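Local coordinates for protein GlcNAc Inducible Gene 2, GIG2 (Candida albicans, PDB 6AKZ) that binds an iron(III) ion and is probably an oxygenase of the DUF1479 (Gig2-like) family, in the cupin clan, at residues Lys154-Glu159 against Phe348-Leu353; Glu199-Ile204 against Ala283-Arg288. All coordinates share one frame; numbering follows the deposited sequence.

Interaction 1 (Lys154-Glu159 against Phe348-Leu353); sequences KEFYVE and FWHCDL
F156 and H350 touch along their ring rims, without stacking. Their centroids are 5.7 Å apart and their planes only 22° from one another. The imidazole brings NE2 to the edge of the phenyl ring, near its plane, 3.8 Å from F156 CE1. Beside this, H350 CD2 reaches F156 CZ, also at 3.8 Å. Another part of the imidazole edge is occupied by CA of D352, in the ring plane.

This is a loop packed against a strand end in a protein of the cupin clan. H350 is the last residue of strand 346-350 in the large mixed sheet, and F156 comes from the loop after helix 143-153. F156 also leans on L256 of the neighbouring strand 256-261, while L278 of helix 278-287 touches H350. The contact is small, with 70 Å² buried in all, but both residues are inside the protein.

What fixes the imidazole is polar. With CG anti to the backbone N (chi1 -164°), the ring swings out from the strand toward F156 and still leaves ND1 facing the backbone of the turn that follows. ND1 accepts from the backbone N of D352 and NE2 gives its N-H to the carbonyl of A223, so both ring nitrogens are engaged and the ring has little freedom to flip.

From H350 to L353 the chain makes a type I beta turn, closed by L353 N bonding to H350 O at 2.9 Å. Beyond it, the carbonyl of L353 accepts a hydrogen bond from ND1 of H355, one of the iron ligands, which places L353 O in the second shell of the iron. Inside the turn, the bond from D352 N to H350 ND1 spans 3.0 Å, approaching from 19° out of the imidazole plane.

Interaction 2 (Glu199-Ile204 against Ala283-Arg288); sequences ERWEDI and AYIMLR
I285 meets the benzene side of the W201 indole. Its carbonyl O sits at the indole edge, in the ring plane and 3.4 Å from W201 CZ2, while its CG2 branch packs on W201 CH2 at 4.2 Å. The same carbonyl accepts a backbone bond from R288 N.

M286 comes next and does most of the work, using backbone and side chain together. Its O takes the indole N-H: W201 NE1 to M286 O is 3.0 Å and nearly straight at 172°. The oxygen lies in the indole plane, whereas the donor is tilted somewhat from the plane of the carbonyl. The side chain meanwhile folds over the ring. Bends at chi2 (-47°) and chi3 (-60°) curl the chain so that CE comes down on one face, 3.3 Å from the centroid of the five-membered ring. That is a CH-pi contact, and with SD over the same ring at 4.4 Å it makes a Met-aromatic pair. CE also presses on R200 CB, 3.6 Å away, and SD lies beside R200 CB and CD, the two side chains crossing at about a right angle.

Through W201 and M286, helix 199-202 packs on the C-terminal part of helix 278-287, with F214 of helix 211-214 touching both residues.

Past the methionine, the extended R200 chain carries its guanidinium to D352 and to the backbone O of D194, a residue that is itself an iron ligand. Chemically, a buried indole N-H is satisfied by a main-chain carbonyl, and the methyl on sulfur, probably slightly positive, faces the electron-rich indole.

Overall arrangement
Along the chain the order is 154-159, 199-204, 283-288, 348-353, so both segments of interaction 2 fall between those of interaction 1. The centres of the two interactions are about 17 Å apart, yet they join directly: D352 OD1 makes a salt bridge with R200 NH2 at 2.9 Å. Helix 278-287 is shared: L278, its first residue, touches H350 and D352, while its later turn holds M286. Interaction 1 sits at a strand end of the large mixed sheet, interaction 2 among helices farther from the chain's centre. Bonds to iron ligands put R200 (to D194) and L353 (to H355) in the second shell; H350 reaches the metal only indirectly, through the turn it begins.

Interaction 1 (Lys154-Glu159 against Phe348-Leu353)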
loop_
_atom_site.group_PDB
_atom_site.type_symbol
_atom_site.label_atom_id
_atom_site.label_comp_id
_atom_site.label_asym_id
_atom_site.label_seq_id
_atom_site.Cartn_x
_atom_site.Cartn_y
_atom_site.Cartn_z
ATOM N N LYS A 154 14.998 2.310 2.073
ATOM C CA LYS A 154 16.160 1.409 2.084
ATOM C C LYS A 154 15.881 -0.080 2.297
ATOM O O LYS A 154 16.767 -0.911 2.117
ATOM C CB LYS A 154 17.124 1.889 3.134
ATOM C CG LYS A 154 17.598 3.306 2.844
ATOM C CD LYS A 154 18.621 3.610 3.905
ATOM C CE LYS A 154 19.352 4.922 3.708
ATOM N NZ LYS A 154 18.487 6.030 3.477
ATOM N N GLU A 155 14.646 -0.409 2.635
ATOM C CA GLU A 155 14.220 -1.801 2.723
ATOM C C GLU A 155 13.882 -2.322 1.343
ATOM O O GLU A 155 13.925 -3.537 1.102
ATOM C CB GLU A 155 13.082 -1.910 3.647
ATOM C CG GLU A 155 13.389 -1.354 5.070
ATOM C CD GLU A 155 14.419 -2.210 5.820
ATOM O OE1 GLU A 155 14.335 -3.463 5.673
ATOM O OE2 GLU A 155 15.365 -1.659 6.504
ATOM N N PHE A 156 13.597 -1.432 0.407
ATOM C CA PHE A 156 13.282 -1.872 -0.992
ATOM C C PHE A 156 14.550 -1.708 -1.867
ATOM O O PHE A 156 15.555 -1.006 -1.500
ATOM C CB PHE A 156 12.126 -1.024 -1.559
ATOM C CG PHE A 156 10.817 -1.322 -0.929
ATOM C CD1 PHE A 156 9.992 -2.287 -1.510
ATOM C CD2 PHE A 156 10.373 -0.609 0.155
ATOM C CE1 PHE A 156 8.793 -2.594 -0.950
ATOM C CE2 PHE A 156 9.157 -0.897 0.745
ATOM C CZ PHE A 156 8.375 -1.881 0.197
ATOM N N TYR A 157 14.564 -2.375 -3.011
ATOM C CA TYR A 157 15.681 -2.292 -3.915
ATOM C C TYR A 157 15.334 -2.708 -5.299
ATOM O O TYR A 157 14.272 -3.295 -5.530
ATOM C CB TYR A 157 16.797 -3.242 -3.389
ATOM C CG TYR A 157 16.548 -4.709 -3.538
ATOM C CD1 TYR A 157 15.764 -5.384 -2.639
ATOM C CD2 TYR A 157 17.087 -5.413 -4.617
ATOM C CE1 TYR A 157 15.569 -6.778 -2.727
ATOM C CE2 TYR A 157 16.901 -6.794 -4.742
ATOM C CZ TYR A 157 16.166 -7.480 -3.768
ATOM O OH TYR A 157 15.902 -8.796 -3.883
ATOM N N VAL A 158 16.232 -2.390 -6.237
ATOM C CA VAL A 158 16.162 -2.986 -7.539
ATOM C C VAL A 158 17.522 -3.498 -7.906
ATOM O O VAL A 158 18.547 -2.972 -7.470
ATOM C CB VAL A 158 15.653 -2.077 -8.671
ATOM C CG1 VAL A 158 14.216 -1.728 -8.413
ATOM C CG2 VAL A 158 16.498 -0.816 -8.890
ATOM N N GLU A 159 17.513 -4.519 -8.720
ATOM C CA GLU A 159 18.741 -5.131 -9.182
ATOM C C GLU A 159 19.261 -4.439 -10.431
ATOM O O GLU A 159 20.405 -4.048 -10.483
ATOM C CB GLU A 159 18.503 -6.585 -9.458
ATOM C CG GLU A 159 19.804 -7.361 -9.664
ATOM C CD GLU A 159 19.551 -8.851 -9.566
ATOM O OE1 GLU A 159 19.086 -9.388 -10.560
ATOM O OE2 GLU A 159 19.745 -9.449 -8.464
ATOM N N PHE A 348 3.218 1.677 9.262
ATOM C CA PHE A 348 3.440 1.270 7.840
ATOM C C PHE A 348 2.996 -0.173 7.632
ATOM O O PHE A 348 3.237 -1.047 8.473
ATOM C CB PHE A 348 4.917 1.292 7.487
ATOM C CG PHE A 348 5.500 2.629 7.286
ATOM C CD1 PHE A 348 5.161 3.358 6.167
ATOM C CD2 PHE A 348 6.434 3.156 8.200
ATOM C CE1 PHE A 348 5.685 4.632 5.908
ATOM C CE2 PHE A 348 6.953 4.447 7.951
ATOM C CZ PHE A 348 6.579 5.163 6.818
ATOM N N TRP A 349 2.403 -0.467 6.487
ATOM C CA TRP A 349 2.285 -1.809 6.074
ATOM C C TRP A 349 2.551 -1.932 4.557
ATOM O O TRP A 349 2.223 -1.073 3.713
ATOM C CB TRP A 349 0.991 -2.501 6.474
ATOM C CG TRP A 349 -0.283 -1.920 5.913
ATOM C CD1 TRP A 349 -1.006 -2.430 4.890
ATOM C CD2 TRP A 349 -0.960 -0.729 6.337
ATOM N NE1 TRP A 349 -2.148 -1.604 4.609
ATOM C CE2 TRP A 349 -2.164 -0.611 5.553
ATOM C CE3 TRP A 349 -0.719 0.220 7.346
ATOM C CZ2 TRP A 349 -3.092 0.415 5.749
ATOM C CZ3 TRP A 349 -1.637 1.295 7.502
ATOM C CH2 TRP A 349 -2.785 1.381 6.724
ATOM N N HIS A 350 3.153 -3.053 4.220
ATOM C CA HIS A 350 3.450 -3.431 2.808
ATOM C C HIS A 350 2.190 -3.494 1.955
ATOM O O HIS A 350 1.117 -3.863 2.407
ATOM C CB HIS A 350 4.209 -4.745 2.723
ATOM C CG HIS A 350 4.865 -5.006 1.411
ATOM N ND1 HIS A 350 4.223 -5.620 0.363
ATOM C CD2 HIS A 350 6.157 -4.882 1.033
ATOM C CE1 HIS A 350 5.067 -5.802 -0.634
ATOM N NE2 HIS A 350 6.254 -5.352 -0.252
ATOM N N CYS A 351 2.292 -3.009 0.721
ATOM C CA CYS A 351 1.171 -3.005 -0.189
ATOM C C CYS A 351 0.511 -4.363 -0.390
ATOM O O CYS A 351 -0.645 -4.436 -0.784
ATOM C CB CYS A 351 1.552 -2.364 -1.557
ATOM S SG CYS A 351 2.913 -3.235 -2.373
ATOM N N ASP A 352 1.219 -5.427 -0.107
ATOM C CA ASP A 352 0.681 -6.795 -0.214
ATOM C C ASP A 352 0.242 -7.387 1.115
ATOM O O ASP A 352 0.060 -8.629 1.197
ATOM C CB ASP A 352 1.681 -7.721 -0.895
ATOM C CG ASP A 352 1.699 -7.613 -2.432
ATOM O OD1 ASP A 352 0.827 -6.898 -3.027
ATOM O OD2 ASP A 352 2.703 -8.150 -3.018
ATOM N N LEU A 353 0.125 -6.575 2.189
ATOM C CA LEU A 353 -0.250 -7.153 3.464
ATOM C C LEU A 353 -1.789 -7.150 3.665
ATOM O O LEU A 353 -2.493 -6.110 3.477
ATOM C CB LEU A 353 0.398 -6.382 4.605
ATOM C CG LEU A 353 0.572 -7.223 5.834
ATOM C CD1 LEU A 353 1.677 -8.246 5.608
ATOM C CD2 LEU A 353 0.893 -6.438 7.096
#

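Interaction 2 (Glu199-Ile204 against Ala283-Arg288)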
loop_
_atom_site.group_PDB
_atom_site.type_symbol
_atom_site.label_atom_id
_atom_site.label_comp_id
_atom_site.label_asym_id
_atom_site.label_seq_id
_atom_site.Cartn_x
_atom_site.Cartn_y
_atom_site.Cartn_z
ATOM N N GLU A 199 -5.460 -7.585 -11.033
ATOM C CA GLU A 199 -4.182 -7.264 -11.679
ATOM C C GLU A 199 -2.947 -8.116 -11.354
ATOM O O GLU A 199 -2.122 -8.368 -12.233
ATOM C CB GLU A 199 -3.847 -5.784 -11.459
ATOM C CG GLU A 199 -4.537 -4.840 -12.430
ATOM C CD GLU A 199 -6.027 -4.727 -12.172
ATOM O OE1 GLU A 199 -6.513 -5.346 -11.202
ATOM O OE2 GLU A 199 -6.712 -4.018 -12.940
ATOM N N ARG A 200 -2.809 -8.543 -10.105
ATOM C CA ARG A 200 -1.641 -9.319 -9.687
ATOM C C ARG A 200 -1.482 -10.568 -10.542
ATOM O O ARG A 200 -0.436 -10.991 -10.736
ATOM C CB ARG A 200 -1.711 -9.703 -8.231
ATOM C CG ARG A 200 -1.627 -8.520 -7.279
ATOM C CD ARG A 200 -1.553 -8.939 -5.815
ATOM N NE ARG A 200 -1.349 -7.891 -4.849
ATOM C CZ ARG A 200 -2.233 -6.975 -4.491
ATOM N NH1 ARG A 200 -3.421 -6.929 -5.010
ATOM N NH2 ARG A 200 -1.916 -6.085 -3.576
ATOM N N TRP A 201 -2.599 -11.129 -10.954
ATOM C CA TRP A 201 -2.669 -12.230 -11.870
ATOM C C TRP A 201 -2.759 -11.834 -13.330
ATOM O O TRP A 201 -1.985 -12.388 -14.144
ATOM C CB TRP A 201 -3.854 -13.086 -11.526
ATOM C CG TRP A 201 -3.841 -13.757 -10.189
ATOM C CD1 TRP A 201 -3.219 -14.917 -9.862
ATOM C CD2 TRP A 201 -4.502 -13.314 -9.033
ATOM N NE1 TRP A 201 -3.486 -15.235 -8.552
ATOM C CE2 TRP A 201 -4.300 -14.271 -8.042
ATOM C CE3 TRP A 201 -5.328 -12.232 -8.762
ATOM C CZ2 TRP A 201 -4.845 -14.138 -6.768
ATOM C CZ3 TRP A 201 -5.907 -12.135 -7.534
ATOM C CH2 TRP A 201 -5.652 -13.057 -6.562
ATOM N N GLU A 202 -3.599 -10.888 -13.660
ATOM C CA GLU A 202 -3.875 -10.549 -15.035
ATOM C C GLU A 202 -2.831 -9.731 -15.754
ATOM O O GLU A 202 -2.616 -9.961 -16.941
ATOM C CB GLU A 202 -5.180 -9.789 -15.155
ATOM C CG GLU A 202 -5.728 -9.796 -16.590
ATOM C CD GLU A 202 -7.014 -9.047 -16.771
ATOM O OE1 GLU A 202 -7.585 -8.487 -15.785
ATOM O OE2 GLU A 202 -7.452 -9.031 -17.962
ATOM N N ASP A 203 -2.268 -8.716 -15.106
ATOM C CA ASP A 203 -1.252 -7.920 -15.772
ATOM C C ASP A 203 0.037 -8.696 -15.961
ATOM O O ASP A 203 0.466 -9.493 -15.085
ATOM C CB ASP A 203 -1.024 -6.617 -14.972
ATOM C CG ASP A 203 0.046 -5.722 -15.617
ATOM O OD1 ASP A 203 -0.142 -5.333 -16.823
ATOM O OD2 ASP A 203 1.069 -5.415 -14.948
ATOM N N ILE A 204 0.705 -8.500 -17.110
ATOM C CA ILE A 204 1.957 -9.176 -17.352
ATOM C C ILE A 204 3.083 -8.859 -16.356
ATOM O O ILE A 204 3.666 -9.765 -15.777
ATOM C CB ILE A 204 2.501 -8.903 -18.774
ATOM C CG1 ILE A 204 1.527 -9.431 -19.842
ATOM C CG2 ILE A 204 3.892 -9.534 -18.952
ATOM C CD1 ILE A 204 1.137 -10.864 -19.709
ATOM N N ALA A 283 1.990 -16.087 -0.929
ATOM C CA ALA A 283 2.118 -17.430 -1.518
ATOM C C ALA A 283 0.710 -17.993 -1.525
ATOM O O ALA A 283 0.278 -18.552 -2.495
ATOM C CB ALA A 283 3.082 -18.270 -0.711
ATOM N N TYR A 284 -0.033 -17.839 -0.456
ATOM C CA TYR A 284 -1.357 -18.439 -0.342
ATOM C C TYR A 284 -2.357 -17.764 -1.264
ATOM O O TYR A 284 -3.076 -18.424 -2.042
ATOM C CB TYR A 284 -1.841 -18.296 1.101
ATOM C CG TYR A 284 -3.187 -18.933 1.360
ATOM C CD1 TYR A 284 -3.328 -20.302 1.666
ATOM C CD2 TYR A 284 -4.342 -18.146 1.311
ATOM C CE1 TYR A 284 -4.602 -20.843 1.916
ATOM C CE2 TYR A 284 -5.593 -18.694 1.564
ATOM C CZ TYR A 284 -5.714 -20.018 1.885
ATOM O OH TYR A 284 -6.998 -20.498 2.135
ATOM N N ILE A 285 -2.326 -16.447 -1.279
ATOM C CA ILE A 285 -3.253 -15.641 -2.073
ATOM C C ILE A 285 -3.020 -15.940 -3.535
ATOM O O ILE A 285 -4.006 -16.201 -4.234
ATOM C CB ILE A 285 -3.143 -14.144 -1.775
ATOM C CG1 ILE A 285 -3.766 -13.907 -0.379
ATOM C CG2 ILE A 285 -3.880 -13.250 -2.752
ATOM C CD1 ILE A 285 -3.368 -12.647 0.342
ATOM N N MET A 286 -1.772 -15.833 -3.983
ATOM C CA MET A 286 -1.487 -16.004 -5.419
ATOM C C MET A 286 -1.837 -17.370 -5.936
ATOM O O MET A 286 -2.204 -17.490 -7.079
ATOM C CB MET A 286 -0.056 -15.653 -5.792
ATOM C CG MET A 286 0.264 -14.171 -5.539
ATOM S SD MET A 286 -0.926 -12.912 -6.130
ATOM C CE MET A 286 -0.953 -13.242 -7.891
ATOM N N LEU A 287 -1.603 -18.389 -5.132
ATOM C CA LEU A 287 -1.967 -19.744 -5.515
ATOM C C LEU A 287 -3.393 -20.157 -5.250
ATOM O O LEU A 287 -3.843 -21.185 -5.794
ATOM C CB LEU A 287 -1.028 -20.756 -4.848
ATOM C CG LEU A 287 0.449 -20.679 -5.223
ATOM C CD1 LEU A 287 1.292 -21.664 -4.468
ATOM C CD2 LEU A 287 0.672 -20.903 -6.684
ATOM N N ARG A 288 -4.122 -19.415 -4.444
ATOM C CA ARG A 288 -5.506 -19.787 -4.129
ATOM C C ARG A 288 -6.473 -20.056 -5.341
ATOM O O ARG A 288 -7.275 -20.993 -5.241
ATOM C CB ARG A 288 -6.126 -18.852 -3.128
ATOM C CG ARG A 288 -7.437 -19.337 -2.529
ATOM C CD ARG A 288 -7.338 -20.604 -1.735
ATOM N NE ARG A 288 -8.631 -20.854 -1.039
ATOM C CZ ARG A 288 -8.961 -21.983 -0.428
ATOM N NH1 ARG A 288 -8.139 -23.008 -0.444
ATOM N NH2 ARG A 288 -10.137 -22.047 0.226
#